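Local structure of mevalonate kinase, putative (2HFS) at residues Met249-His253 and Leu279-Leu283; Leu24-Phe29 and Asn252-Cys256; Leu58-Arg64 and Leu98-Gly103. The protein probably catalyses the ATP-dependent phosphorylation of (R)-mevalonate to (R)-5-phosphomevalonate, an early step of isoprenoid and sterol biosynthesis, as a member of the GHMP kinase family. All blocks are in the same frame, centred on the assembly; numbering follows the deposited sequence.

Contact 1. Residues Met249-His253 and Leu279-Leu283; sequences MNANH and LGAKL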
HETATM    1  N   MSE A 249      12.676   7.151  10.654  1.00 12.37           N
HETATM    2  CA  MSE A 249      11.226   6.989  10.665  1.00 11.83           C
HETATM    3  C   MSE A 249      10.597   7.806  11.800  1.00 10.95           C
HETATM    4  O   MSE A 249       9.594   8.474  11.605  1.00 10.68           O
HETATM    5  CB  MSE A 249      10.835   5.504  10.785  1.00 12.59           C
HETATM    6  CG  MSE A 249      10.998   4.710   9.488  1.00 12.64           C
HETATM    7 SE   MSE A 249      10.890   2.838   9.891  1.00 19.75          SE
HETATM    8  CE  MSE A 249       8.959   2.696  10.180  1.00 13.01           C
ATOM      9  N   ASN A 250      11.192   7.761  12.985  1.00 10.38           N
ATOM     10  CA  ASN A 250      10.710   8.573  14.115  1.00  9.33           C
ATOM     11  C   ASN A 250      10.751  10.061  13.789  1.00  8.37           C
ATOM     12  O   ASN A 250       9.822  10.824  14.097  1.00  9.37           O
ATOM     13  CB  ASN A 250      11.541   8.280  15.373  1.00  9.53           C
ATOM     14  CG  ASN A 250      11.237   6.932  15.963  1.00  9.97           C
ATOM     15  OD1 ASN A 250      10.203   6.346  15.662  1.00  9.80           O
ATOM     16  ND2 ASN A 250      12.130   6.433  16.826  1.00 11.32           N
ATOM     17  N   ALA A 251      11.844  10.464  13.145  1.00  8.16           N
ATOM     18  CA  ALA A 251      12.033  11.856  12.767  1.00  8.94           C
ATOM     19  C   ALA A 251      10.977  12.251  11.754  1.00  7.68           C
ATOM     20  O   ALA A 251      10.438  13.357  11.816  1.00  9.07           O
ATOM     21  CB  ALA A 251      13.428  12.066  12.192  1.00  8.25           C
ATOM     22  N   ASN A 252      10.699  11.344  10.822  1.00  8.68           N
ATOM     23  CA  ASN A 252       9.667  11.570   9.822  1.00  8.64           C
ATOM     24  C   ASN A 252       8.297  11.716  10.452  1.00  7.35           C
ATOM     25  O   ASN A 252       7.558  12.629  10.096  1.00  7.20           O
ATOM     26  CB  ASN A 252       9.637  10.434   8.767  1.00  9.36           C
ATOM     27  CG  ASN A 252       8.932  10.843   7.444  1.00 10.30           C
ATOM     28  OD1 ASN A 252       8.966  10.079   6.476  1.00 11.13           O
ATOM     29  ND2 ASN A 252       8.301  12.025   7.400  1.00  9.65           N
ATOM     30  N   HIS A 253       7.945  10.827  11.377  1.00  8.43           N
ATOM     31  CA  HIS A 253       6.677  10.969  12.100  1.00  8.01           C
ATOM     32  C   HIS A 253       6.587  12.345  12.749  1.00 10.13           C
ATOM     33  O   HIS A 253       5.573  13.032  12.663  1.00 10.53           O
ATOM     34  CB  HIS A 253       6.537   9.907  13.191  1.00  9.41           C
ATOM     35  CG  HIS A 253       5.235   9.980  13.918  1.00  7.92           C
ATOM     36  ND1 HIS A 253       4.058   9.491  13.387  1.00  9.90           N
ATOM     37  CD2 HIS A 253       4.911  10.519  15.118  1.00  7.38           C
ATOM     38  CE1 HIS A 253       3.072   9.707  14.233  1.00 10.56           C
ATOM     39  NE2 HIS A 253       3.563  10.315  15.299  1.00  9.09           N
ATOM     40  N   LEU A 279      12.389  -0.137  16.486  1.00 10.82           N
ATOM     41  CA  LEU A 279      13.517   0.658  16.027  1.00 10.31           C
ATOM     42  C   LEU A 279      13.030   2.018  15.555  1.00 10.99           C
ATOM     43  O   LEU A 279      13.729   3.016  15.700  1.00 10.26           O
ATOM     44  CB  LEU A 279      14.282  -0.044  14.898  1.00 13.24           C
ATOM     45  CG  LEU A 279      14.879  -1.428  15.139  1.00 12.61           C
ATOM     46  CD1 LEU A 279      15.668  -1.861  13.915  1.00 16.44           C
ATOM     47  CD2 LEU A 279      15.746  -1.398  16.396  1.00 14.38           C
ATOM     48  N   GLY A 280      11.823   2.044  14.987  1.00 10.36           N
ATOM     49  CA  GLY A 280      11.144   3.290  14.621  1.00 10.04           C
ATOM     50  C   GLY A 280       9.668   3.009  14.435  1.00 10.68           C
ATOM     51  O   GLY A 280       9.290   1.865  14.215  1.00 11.79           O
ATOM     52  N   ALA A 281       8.840   4.053  14.483  1.00  9.97           N
ATOM     53  CA  ALA A 281       7.404   3.879  14.297  1.00 10.53           C
ATOM     54  C   ALA A 281       6.795   5.210  13.895  1.00 10.69           C
ATOM     55  O   ALA A 281       7.197   6.266  14.393  1.00 11.83           O
ATOM     56  CB  ALA A 281       6.761   3.377  15.572  1.00  8.10           C
ATOM     57  N   LYS A 282       5.815   5.161  13.003  1.00 10.19           N
ATOM     58  CA  LYS A 282       5.260   6.398  12.471  1.00  9.19           C
ATOM     59  C   LYS A 282       3.950   6.089  11.795  1.00  7.09           C
ATOM     60  O   LYS A 282       3.697   4.949  11.398  1.00  8.57           O
ATOM     61  CB  LYS A 282       6.225   7.040  11.455  1.00  8.34           C
ATOM     62  CG  LYS A 282       6.597   6.114  10.267  1.00  9.57           C
ATOM     63  CD  LYS A 282       7.555   6.799   9.284  1.00 10.69           C
ATOM     64  CE  LYS A 282       6.872   7.865   8.400  1.00 12.25           C
ATOM     65  NZ  LYS A 282       5.998   7.241   7.361  1.00 13.59           N
ATOM     66  N   LEU A 283       3.145   7.117  11.610  1.00  8.09           N
ATOM     67  CA  LEU A 283       1.962   6.984  10.771  1.00  6.74           C
ATOM     68  C   LEU A 283       2.413   6.633   9.358  1.00  8.16           C
ATOM     69  O   LEU A 283       3.519   6.973   8.958  1.00  8.71           O
ATOM     70  CB  LEU A 283       1.140   8.266  10.744  1.00  8.74           C
ATOM     71  CG  LEU A 283       1.650   9.567  10.132  1.00  6.38           C
ATOM     72  CD1 LEU A 283       1.501   9.702   8.580  1.00  7.93           C
ATOM     73  CD2 LEU A 283       0.836  10.681  10.833  1.00  8.50           C
TER

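Contact 2. Residues Leu24-Phe29 and Asn252-Cys256; sequences LFGEHF and NHDLC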
ATOM      1  N   LEU A  24       6.971   3.968   3.904  1.00 14.37           N
ATOM      2  CA  LEU A  24       7.974   4.048   4.946  1.00 13.61           C
ATOM      3  C   LEU A  24       8.384   5.487   5.200  1.00 13.37           C
ATOM      4  O   LEU A  24       8.478   5.911   6.350  1.00 14.51           O
ATOM      5  CB  LEU A  24       9.194   3.194   4.607  1.00 14.91           C
ATOM      6  CG  LEU A  24       8.978   1.683   4.642  1.00 14.89           C
ATOM      7  CD1 LEU A  24      10.333   1.034   4.513  1.00 18.74           C
ATOM      8  CD2 LEU A  24       8.275   1.252   5.938  1.00 18.23           C
ATOM      9  N   PHE A  25       8.609   6.227   4.119  1.00 11.91           N
ATOM     10  CA  PHE A  25       8.938   7.656   4.195  1.00 10.76           C
ATOM     11  C   PHE A  25       8.208   8.497   3.179  1.00 11.19           C
ATOM     12  O   PHE A  25       8.063   8.101   2.032  1.00 10.90           O
ATOM     13  CB  PHE A  25      10.435   7.883   3.971  1.00 11.65           C
ATOM     14  CG  PHE A  25      11.305   7.344   5.080  1.00 10.14           C
ATOM     15  CD1 PHE A  25      11.696   8.174   6.135  1.00 10.20           C
ATOM     16  CD2 PHE A  25      11.727   6.024   5.072  1.00 10.48           C
ATOM     17  CE1 PHE A  25      12.478   7.699   7.155  1.00 10.55           C
ATOM     18  CE2 PHE A  25      12.533   5.535   6.108  1.00 11.32           C
ATOM     19  CZ  PHE A  25      12.903   6.375   7.155  1.00 14.06           C
ATOM     20  N   GLY A  26       7.726   9.656   3.618  1.00 11.64           N
ATOM     21  CA  GLY A  26       7.472  10.764   2.717  1.00  9.30           C
ATOM     22  C   GLY A  26       6.055  10.974   2.211  1.00 10.86           C
ATOM     23  O   GLY A  26       5.852  11.701   1.261  1.00 11.87           O
ATOM     24  N   GLU A  27       5.075  10.347   2.854  1.00 12.02           N
ATOM     25  CA  GLU A  27       3.678  10.725   2.647  1.00 11.01           C
ATOM     26  C   GLU A  27       3.505  12.239   2.822  1.00 12.42           C
ATOM     27  O   GLU A  27       4.122  12.859   3.710  1.00 10.19           O
ATOM     28  CB  GLU A  27       2.741  10.018   3.617  1.00 11.04           C
ATOM     29  CG  GLU A  27       3.146  10.119   5.074  1.00  8.61           C
ATOM     30  CD  GLU A  27       4.099   8.995   5.459  1.00 10.96           C
ATOM     31  OE1 GLU A  27       3.632   7.830   5.557  1.00 10.62           O
ATOM     32  OE2 GLU A  27       5.314   9.258   5.622  1.00 10.80           O
ATOM     33  N   HIS A  28       2.651  12.822   1.990  1.00 10.41           N
ATOM     34  CA  HIS A  28       2.394  14.274   2.002  1.00 11.04           C
ATOM     35  C   HIS A  28       3.489  15.162   1.419  1.00 11.56           C
ATOM     36  O   HIS A  28       3.210  16.026   0.578  1.00 13.93           O
ATOM     37  CB  HIS A  28       1.943  14.743   3.398  1.00 11.89           C
ATOM     38  CG  HIS A  28       0.602  14.212   3.776  1.00 11.21           C
ATOM     39  ND1 HIS A  28      -0.563  14.695   3.223  1.00 14.75           N
ATOM     40  CD2 HIS A  28       0.241  13.204   4.604  1.00 12.07           C
ATOM     41  CE1 HIS A  28      -1.590  14.019   3.705  1.00 15.60           C
ATOM     42  NE2 HIS A  28      -1.129  13.095   4.532  1.00 13.69           N
ATOM     43  N   PHE A  29       4.735  14.952   1.834  1.00 11.67           N
ATOM     44  CA  PHE A  29       5.847  15.763   1.314  1.00 11.73           C
ATOM     45  C   PHE A  29       6.159  15.459  -0.152  1.00 13.20           C
ATOM     46  O   PHE A  29       6.626  16.334  -0.911  1.00 12.45           O
ATOM     47  CB  PHE A  29       7.084  15.578   2.185  1.00 13.51           C
ATOM     48  CG  PHE A  29       6.910  16.113   3.584  1.00 11.87           C
ATOM     49  CD1 PHE A  29       6.769  15.251   4.665  1.00 13.76           C
ATOM     50  CD2 PHE A  29       6.854  17.490   3.814  1.00  9.40           C
ATOM     51  CE1 PHE A  29       6.592  15.750   5.962  1.00 10.06           C
ATOM     52  CE2 PHE A  29       6.699  18.000   5.116  1.00 10.70           C
ATOM     53  CZ  PHE A  29       6.555  17.118   6.189  1.00  9.61           C
ATOM     54  N   ASN A 252      10.699  11.344  10.822  1.00  8.68           N
ATOM     55  CA  ASN A 252       9.667  11.570   9.822  1.00  8.64           C
ATOM     56  C   ASN A 252       8.297  11.716  10.452  1.00  7.35           C
ATOM     57  O   ASN A 252       7.558  12.629  10.096  1.00  7.20           O
ATOM     58  CB  ASN A 252       9.637  10.434   8.767  1.00  9.36           C
ATOM     59  CG  ASN A 252       8.932  10.843   7.444  1.00 10.30           C
ATOM     60  OD1 ASN A 252       8.966  10.079   6.476  1.00 11.13           O
ATOM     61  ND2 ASN A 252       8.301  12.025   7.400  1.00  9.65           N
ATOM     62  N   HIS A 253       7.945  10.827  11.377  1.00  8.43           N
ATOM     63  CA  HIS A 253       6.677  10.969  12.100  1.00  8.01           C
ATOM     64  C   HIS A 253       6.587  12.345  12.749  1.00 10.13           C
ATOM     65  O   HIS A 253       5.573  13.032  12.663  1.00 10.53           O
ATOM     66  CB  HIS A 253       6.537   9.907  13.191  1.00  9.41           C
ATOM     67  CG  HIS A 253       5.235   9.980  13.918  1.00  7.92           C
ATOM     68  ND1 HIS A 253       4.058   9.491  13.387  1.00  9.90           N
ATOM     69  CD2 HIS A 253       4.911  10.519  15.118  1.00  7.38           C
ATOM     70  CE1 HIS A 253       3.072   9.707  14.233  1.00 10.56           C
ATOM     71  NE2 HIS A 253       3.563  10.315  15.299  1.00  9.09           N
ATOM     72  N   ASP A 254       7.669  12.752  13.406  1.00 12.53           N
ATOM     73  CA  ASP A 254       7.702  14.058  14.044  1.00 13.45           C
ATOM     74  C   ASP A 254       7.307  15.160  13.058  1.00 12.22           C
ATOM     75  O   ASP A 254       6.424  15.962  13.353  1.00 13.49           O
ATOM     76  CB  ASP A 254       9.071  14.318  14.655  1.00 14.82           C
ATOM     77  CG  ASP A 254       8.984  15.063  15.963  1.00 18.28           C
ATOM     78  OD1 ASP A 254       7.961  14.893  16.670  1.00 26.53           O
ATOM     79  OD2 ASP A 254       9.902  15.795  16.386  1.00 20.67           O
ATOM     80  N   LEU A 255       7.912  15.161  11.866  1.00 13.44           N
ATOM     81  CA  LEU A 255       7.557  16.135  10.810  1.00 12.24           C
ATOM     82  C   LEU A 255       6.081  16.069  10.360  1.00 13.40           C
ATOM     83  O   LEU A 255       5.465  17.095  10.049  1.00 14.39           O
ATOM     84  CB  LEU A 255       8.488  15.971   9.607  1.00 14.15           C
ATOM     85  CG  LEU A 255       9.902  16.498   9.863  1.00 12.33           C
ATOM     86  CD1 LEU A 255      10.824  16.069   8.751  1.00 17.93           C
ATOM     87  CD2 LEU A 255       9.912  18.022  10.024  1.00 18.97           C
ATOM     88  N   CYS A 256       5.536  14.857  10.318  1.00 12.58           N
ATOM     89  CA  CYS A 256       4.117  14.629   9.987  1.00 12.45           C
ATOM     90  C   CYS A 256       3.203  15.223  11.026  1.00 12.47           C
ATOM     91  O   CYS A 256       2.177  15.788  10.690  1.00 11.30           O
ATOM     92  CB  CYS A 256       3.831  13.137   9.834  1.00 14.17           C
ATOM     93  SG  CYS A 256       4.577  12.498   8.325  1.00 12.56           S
TER
HETATM   94  O   HOH W   1       6.145  11.889   5.348  1.00  9.99           O

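Contact 3. Residues Leu58-Arg64 and Leu98-Gly103; sequences LQVDDQR and LKMFIG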
ATOM      1  N   LEU A  58     -19.194 -11.148 -14.439  1.00 14.16           N
ATOM      2  CA  LEU A  58     -18.148 -11.537 -13.502  1.00 13.57           C
ATOM      3  C   LEU A  58     -18.773 -11.834 -12.145  1.00 14.27           C
ATOM      4  O   LEU A  58     -19.321 -10.945 -11.483  1.00 13.01           O
ATOM      5  CB  LEU A  58     -17.098 -10.410 -13.384  1.00 14.07           C
ATOM      6  CG  LEU A  58     -15.892 -10.614 -12.463  1.00 13.70           C
ATOM      7  CD1 LEU A  58     -14.995 -11.724 -13.022  1.00 10.89           C
ATOM      8  CD2 LEU A  58     -15.116  -9.309 -12.276  1.00 13.71           C
ATOM      9  N   GLN A  59     -18.677 -13.089 -11.729  1.00 12.09           N
ATOM     10  CA  GLN A  59     -19.206 -13.495 -10.426  1.00 12.09           C
ATOM     11  C   GLN A  59     -18.093 -13.420  -9.386  1.00 12.40           C
ATOM     12  O   GLN A  59     -17.097 -14.117  -9.524  1.00 12.25           O
ATOM     13  CB  GLN A  59     -19.745 -14.924 -10.482  1.00 13.32           C
ATOM     14  CG  GLN A  59     -20.771 -15.198 -11.592  1.00 16.94           C
ATOM     15  CD  GLN A  59     -21.875 -14.153 -11.676  1.00 19.67           C
ATOM     16  OE1 GLN A  59     -22.466 -13.775 -10.656  1.00 21.07           O
ATOM     17  NE2 GLN A  59     -22.153 -13.680 -12.891  1.00 19.43           N
ATOM     18  N   VAL A  60     -18.255 -12.581  -8.365  1.00 11.70           N
ATOM     19  CA  VAL A  60     -17.168 -12.372  -7.398  1.00 11.12           C
ATOM     20  C   VAL A  60     -17.407 -13.110  -6.108  1.00 11.01           C
ATOM     21  O   VAL A  60     -18.443 -12.924  -5.439  1.00 10.29           O
ATOM     22  CB  VAL A  60     -16.892 -10.881  -7.075  1.00 12.18           C
ATOM     23  CG1 VAL A  60     -15.759 -10.736  -6.022  1.00 11.03           C
ATOM     24  CG2 VAL A  60     -16.528 -10.108  -8.316  1.00 11.83           C
ATOM     25  N   ASP A  61     -16.415 -13.919  -5.753  1.00  9.42           N
ATOM     26  CA  ASP A  61     -16.412 -14.681  -4.511  1.00 10.94           C
ATOM     27  C   ASP A  61     -15.225 -14.172  -3.702  1.00 10.32           C
ATOM     28  O   ASP A  61     -14.106 -14.679  -3.800  1.00  9.64           O
ATOM     29  CB  ASP A  61     -16.344 -16.174  -4.830  1.00 10.50           C
ATOM     30  CG  ASP A  61     -16.342 -17.059  -3.595  1.00 14.26           C
ATOM     31  OD1 ASP A  61     -16.690 -16.608  -2.458  1.00 10.94           O
ATOM     32  OD2 ASP A  61     -16.013 -18.269  -3.707  1.00 13.80           O
ATOM     33  N   ASP A  62     -15.495 -13.112  -2.940  1.00 10.05           N
ATOM     34  CA  ASP A  62     -14.473 -12.345  -2.245  1.00  9.34           C
ATOM     35  C   ASP A  62     -14.279 -12.911  -0.848  1.00 10.69           C
ATOM     36  O   ASP A  62     -15.113 -12.696   0.070  1.00  9.82           O
ATOM     37  CB  ASP A  62     -14.881 -10.859  -2.189  1.00 11.18           C
ATOM     38  CG  ASP A  62     -13.734  -9.940  -1.794  1.00  9.71           C
ATOM     39  OD1 ASP A  62     -12.741 -10.426  -1.198  1.00  9.72           O
ATOM     40  OD2 ASP A  62     -13.766  -8.710  -2.031  1.00  5.69           O
ATOM     41  N   GLN A  63     -13.176 -13.638  -0.684  1.00  8.87           N
ATOM     42  CA  GLN A  63     -12.865 -14.285   0.586  1.00  9.12           C
ATOM     43  C   GLN A  63     -11.616 -13.768   1.298  1.00  8.66           C
ATOM     44  O   GLN A  63     -11.105 -14.401   2.213  1.00  7.53           O
ATOM     45  CB  GLN A  63     -12.792 -15.797   0.407  1.00 11.10           C
ATOM     46  CG  GLN A  63     -13.988 -16.369  -0.304  1.00 11.45           C
ATOM     47  CD  GLN A  63     -14.393 -17.725   0.203  1.00 11.32           C
ATOM     48  OE1 GLN A  63     -13.633 -18.398   0.916  1.00 11.71           O
ATOM     49  NE2 GLN A  63     -15.613 -18.144  -0.166  1.00 12.10           N
ATOM     50  N   ARG A  64     -11.151 -12.594   0.907  1.00  7.74           N
ATOM     51  CA  ARG A  64     -10.070 -11.916   1.629  1.00  8.49           C
ATOM     52  C   ARG A  64     -10.392 -11.720   3.119  1.00  8.15           C
ATOM     53  O   ARG A  64     -11.559 -11.483   3.479  1.00  7.87           O
ATOM     54  CB  ARG A  64      -9.779 -10.550   0.983  1.00  6.28           C
ATOM     55  CG  ARG A  64      -9.390 -10.613  -0.453  1.00 10.32           C
ATOM     56  CD  ARG A  64      -9.251  -9.249  -1.075  1.00  6.06           C
ATOM     57  NE  ARG A  64     -10.520  -8.550  -1.220  1.00  9.89           N
ATOM     58  CZ  ARG A  64     -10.626  -7.242  -1.388  1.00  7.49           C
ATOM     59  NH1 ARG A  64      -9.521  -6.495  -1.419  1.00  4.73           N
ATOM     60  NH2 ARG A  64     -11.829  -6.680  -1.542  1.00  5.91           N
ATOM     61  N   LEU A  98     -17.212 -15.158 -16.104  1.00 12.22           N
ATOM     62  CA  LEU A  98     -16.124 -15.672 -15.292  1.00 12.26           C
ATOM     63  C   LEU A  98     -16.557 -15.790 -13.835  1.00 12.03           C
ATOM     64  O   LEU A  98     -17.291 -14.948 -13.315  1.00 11.97           O
ATOM     65  CB  LEU A  98     -14.894 -14.735 -15.367  1.00 11.76           C
ATOM     66  CG  LEU A  98     -14.168 -14.540 -16.713  1.00 13.59           C
ATOM     67  CD1 LEU A  98     -13.064 -13.486 -16.611  1.00 15.88           C
ATOM     68  CD2 LEU A  98     -13.574 -15.833 -17.262  1.00 15.65           C
ATOM     69  N   LYS A  99     -16.075 -16.828 -13.171  1.00 13.23           N
ATOM     70  CA  LYS A  99     -16.136 -16.875 -11.731  1.00 13.23           C
ATOM     71  C   LYS A  99     -14.784 -16.423 -11.210  1.00 13.76           C
ATOM     72  O   LYS A  99     -13.752 -16.923 -11.665  1.00 12.60           O
ATOM     73  CB  LYS A  99     -16.465 -18.291 -11.250  1.00 13.91           C
ATOM     74  CG  LYS A  99     -17.964 -18.598 -11.335  1.00 16.76           C
ATOM     75  CD  LYS A  99     -18.276 -20.070 -11.052  1.00 18.53           C
ATOM     76  CE  LYS A  99     -18.578 -20.330  -9.604  1.00 19.02           C
ATOM     77  NZ  LYS A  99     -19.038 -21.740  -9.401  1.00 23.59           N
HETATM   78  N   MSE A 100     -14.816 -15.488 -10.265  1.00 11.89           N
HETATM   79  CA  MSE A 100     -13.623 -14.877  -9.681  1.00 13.29           C
HETATM   80  C   MSE A 100     -13.560 -15.280  -8.205  1.00 12.58           C
HETATM   81  O   MSE A 100     -14.514 -15.059  -7.443  1.00 11.98           O
HETATM   82  CB  MSE A 100     -13.728 -13.354  -9.824  1.00 15.05           C
HETATM   83  CG  MSE A 100     -12.476 -12.590  -9.445  1.00 16.68           C
HETATM   84 SE   MSE A 100     -12.699 -10.640  -9.705  1.00 24.06          SE
HETATM   85  CE  MSE A 100     -11.005 -10.161  -8.981  1.00 18.57           C
ATOM     86  N   PHE A 101     -12.456 -15.893  -7.795  1.00  9.38           N
ATOM     87  CA  PHE A 101     -12.238 -16.146  -6.371  1.00  9.86           C
ATOM     88  C   PHE A 101     -11.147 -15.214  -5.864  1.00  9.75           C
ATOM     89  O   PHE A 101     -10.084 -15.144  -6.477  1.00  9.87           O
ATOM     90  CB  PHE A 101     -11.857 -17.604  -6.136  1.00 10.79           C
ATOM     91  CG  PHE A 101     -11.547 -17.919  -4.698  1.00 14.13           C
ATOM     92  CD1 PHE A 101     -12.568 -18.316  -3.826  1.00 17.74           C
ATOM     93  CD2 PHE A 101     -10.244 -17.820  -4.214  1.00 14.56           C
ATOM     94  CE1 PHE A 101     -12.292 -18.607  -2.487  1.00 15.31           C
ATOM     95  CE2 PHE A 101      -9.955 -18.103  -2.863  1.00 13.22           C
ATOM     96  CZ  PHE A 101     -10.973 -18.497  -2.007  1.00 14.72           C
ATOM     97  N   ILE A 102     -11.411 -14.466  -4.786  1.00  9.77           N
ATOM     98  CA  ILE A 102     -10.356 -13.567  -4.248  1.00  9.30           C
ATOM     99  C   ILE A 102      -9.896 -14.009  -2.872  1.00  9.85           C
ATOM    100  O   ILE A 102     -10.717 -14.135  -1.951  1.00  9.47           O
ATOM    101  CB  ILE A 102     -10.777 -12.070  -4.184  1.00  9.95           C
ATOM    102  CG1 ILE A 102     -11.714 -11.661  -5.329  1.00  9.20           C
ATOM    103  CG2 ILE A 102      -9.525 -11.169  -4.151  1.00  8.44           C
ATOM    104  CD1 ILE A 102     -12.193 -10.212  -5.197  1.00  8.61           C
ATOM    105  N   GLY A 103      -8.581 -14.175  -2.725  1.00  8.38           N
ATOM    106  CA  GLY A 103      -7.984 -14.691  -1.494  1.00  9.55           C
ATOM    107  C   GLY A 103      -6.654 -14.064  -1.125  1.00  8.84           C
ATOM    108  O   GLY A 103      -6.481 -12.838  -1.224  1.00 11.48           O
TER

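Contact 1. Residues Met249-His253 and Leu279-Leu283
Two side chains of the helical turn M249-H253 hold the backbone of the strand it packs against. The amide of A281 donates to OD1 of N250 (N to OD1 2.9 Å), and two residues on, the amide of L283 donates to ND1 of H253 (N to ND1 3.1 Å), near the imidazole plane. NE2 of that ring is hydrogen-bonded to E267, so both its nitrogens are used. The carbonyl of A281 is taken up by R274, which also bonds weakly to OD1 of N250; OD1 of N252 takes a weak bond from the amide of G26. K282 lays its aliphatic part against the helix, with CD 3.8 Å from CB of M249, a selenomethionine, and CB 3.4 Å from CB of H253; its NZ turns to L283 O at 3.0 Å, to the carbonyl of L24 and to a salt bridge with E27. G280 lets the helix come close, since a CB there would sit tight against CB of M249. Helix and strand axes approach to 6.6 Å at 28°. This is a helix packed on an edge strand of a four-stranded antiparallel sheet, the alpha+beta build of the GHMP kinase C-terminal domain.

Contact 2. Residues Leu24-Phe29 and Asn252-Cys256
This is a buried, mixed polar and apolar contact, bridged in part by one water, in which the end of strand 17-25 and the turn after it meet helix 242-258, joining an N-terminal strand to a helix of the C-terminal region. N252 is its centre. Its OD1 accepts a weak hydrogen bond from the amide of G26 (N to OD1 3.1 Å) and lies 3.3 Å from CD1 of F25, while its ND2 donates to water 1 at 3.0 Å. That water donates in turn to O and OE2 of E27, both at 2.8 Å, so a single solvent molecule ties the amide side chain to the turn. The positive phi of G26 (98°) would jam a side chain against the preceding carbonyl. Beyond the polar patch, F29 reaches the next helical turn: its CZ is 4.1 Å from CB of L255, and its CE1 is 4.5 Å from SG of C256. Within the strand, L24 and F25 both face I37 in a classic beta bulge. Y226 of helix 216-239 meets the F29 ring with nearly parallel planes, and I229 of the same helix touches L255; on strand 280-284, K282 forms a salt bridge with E27 and L283 packs against C256.

Contact 3. Residues Leu58-Arg64 and Leu98-Gly103
Strands 58-62 and 98-103 run parallel in direct register, L58 beside L98 through D62 beside I102, and five backbone hydrogen bonds of 2.8-2.9 Å join them, from the amide of Q59 to O of L98 at one end to the amide of Q63 to O of I102 at the other. Side chains alternate between two faces. L58, V60, L98, M100 and I102 make one mostly apolar, with D62 at its end. The t rotamer of L58 brings its CD1 to 3.8 Å from CB of L98 and its CD2 to 3.8 Å from SE of M100, a selenomethionine whose side chain is extended, with all three chi angles t. V60, also t, sets CG1 3.7 Å from CD1 of I102, whose chi1 of -34° lies between wells. F122 of helix 114-130 packs on L58 and M100. At the end of this face R64 folds back on D62 in a two-pronged salt bridge, R64 NE to D62 OD1 2.9 Å and R64 NH2 to D62 OD2 2.8 Å. On the other face, the t rotamer of F101 presents its ring edge to OD2 of D61 (CD1 to OD2 3.4 Å), and Q63 NE2 bonds to D61 OD1 at 3.0 Å. With helix 70-88 between the strands in sequence, this is a beta-alpha-beta unit, part of the mixed sheet of the GHMP kinase N-terminal domain.

Contacts 1 and 2 are buried neighbours on helix 242-258, their centres 8 Å apart. N252 works in both; H253 lies in both segments but acts only in contact 1. They meet directly: NZ of K282 lies 2.7 Å from OE2 of E27 in a salt bridge, and CG of M249 is 3.4 Å from CZ of F25. Contact 3 lies across the centre of the chain and is only partly buried, its Q59, D61, K99 and F101 face carrying more polar and exposed side chains. Its backbone-to-backbone ladder contrasts with the side-chain-to-backbone bonds of contact 1 and the water bridge of contact 2. Even so, contacts 2 and 3 both reach the same mixed sheet.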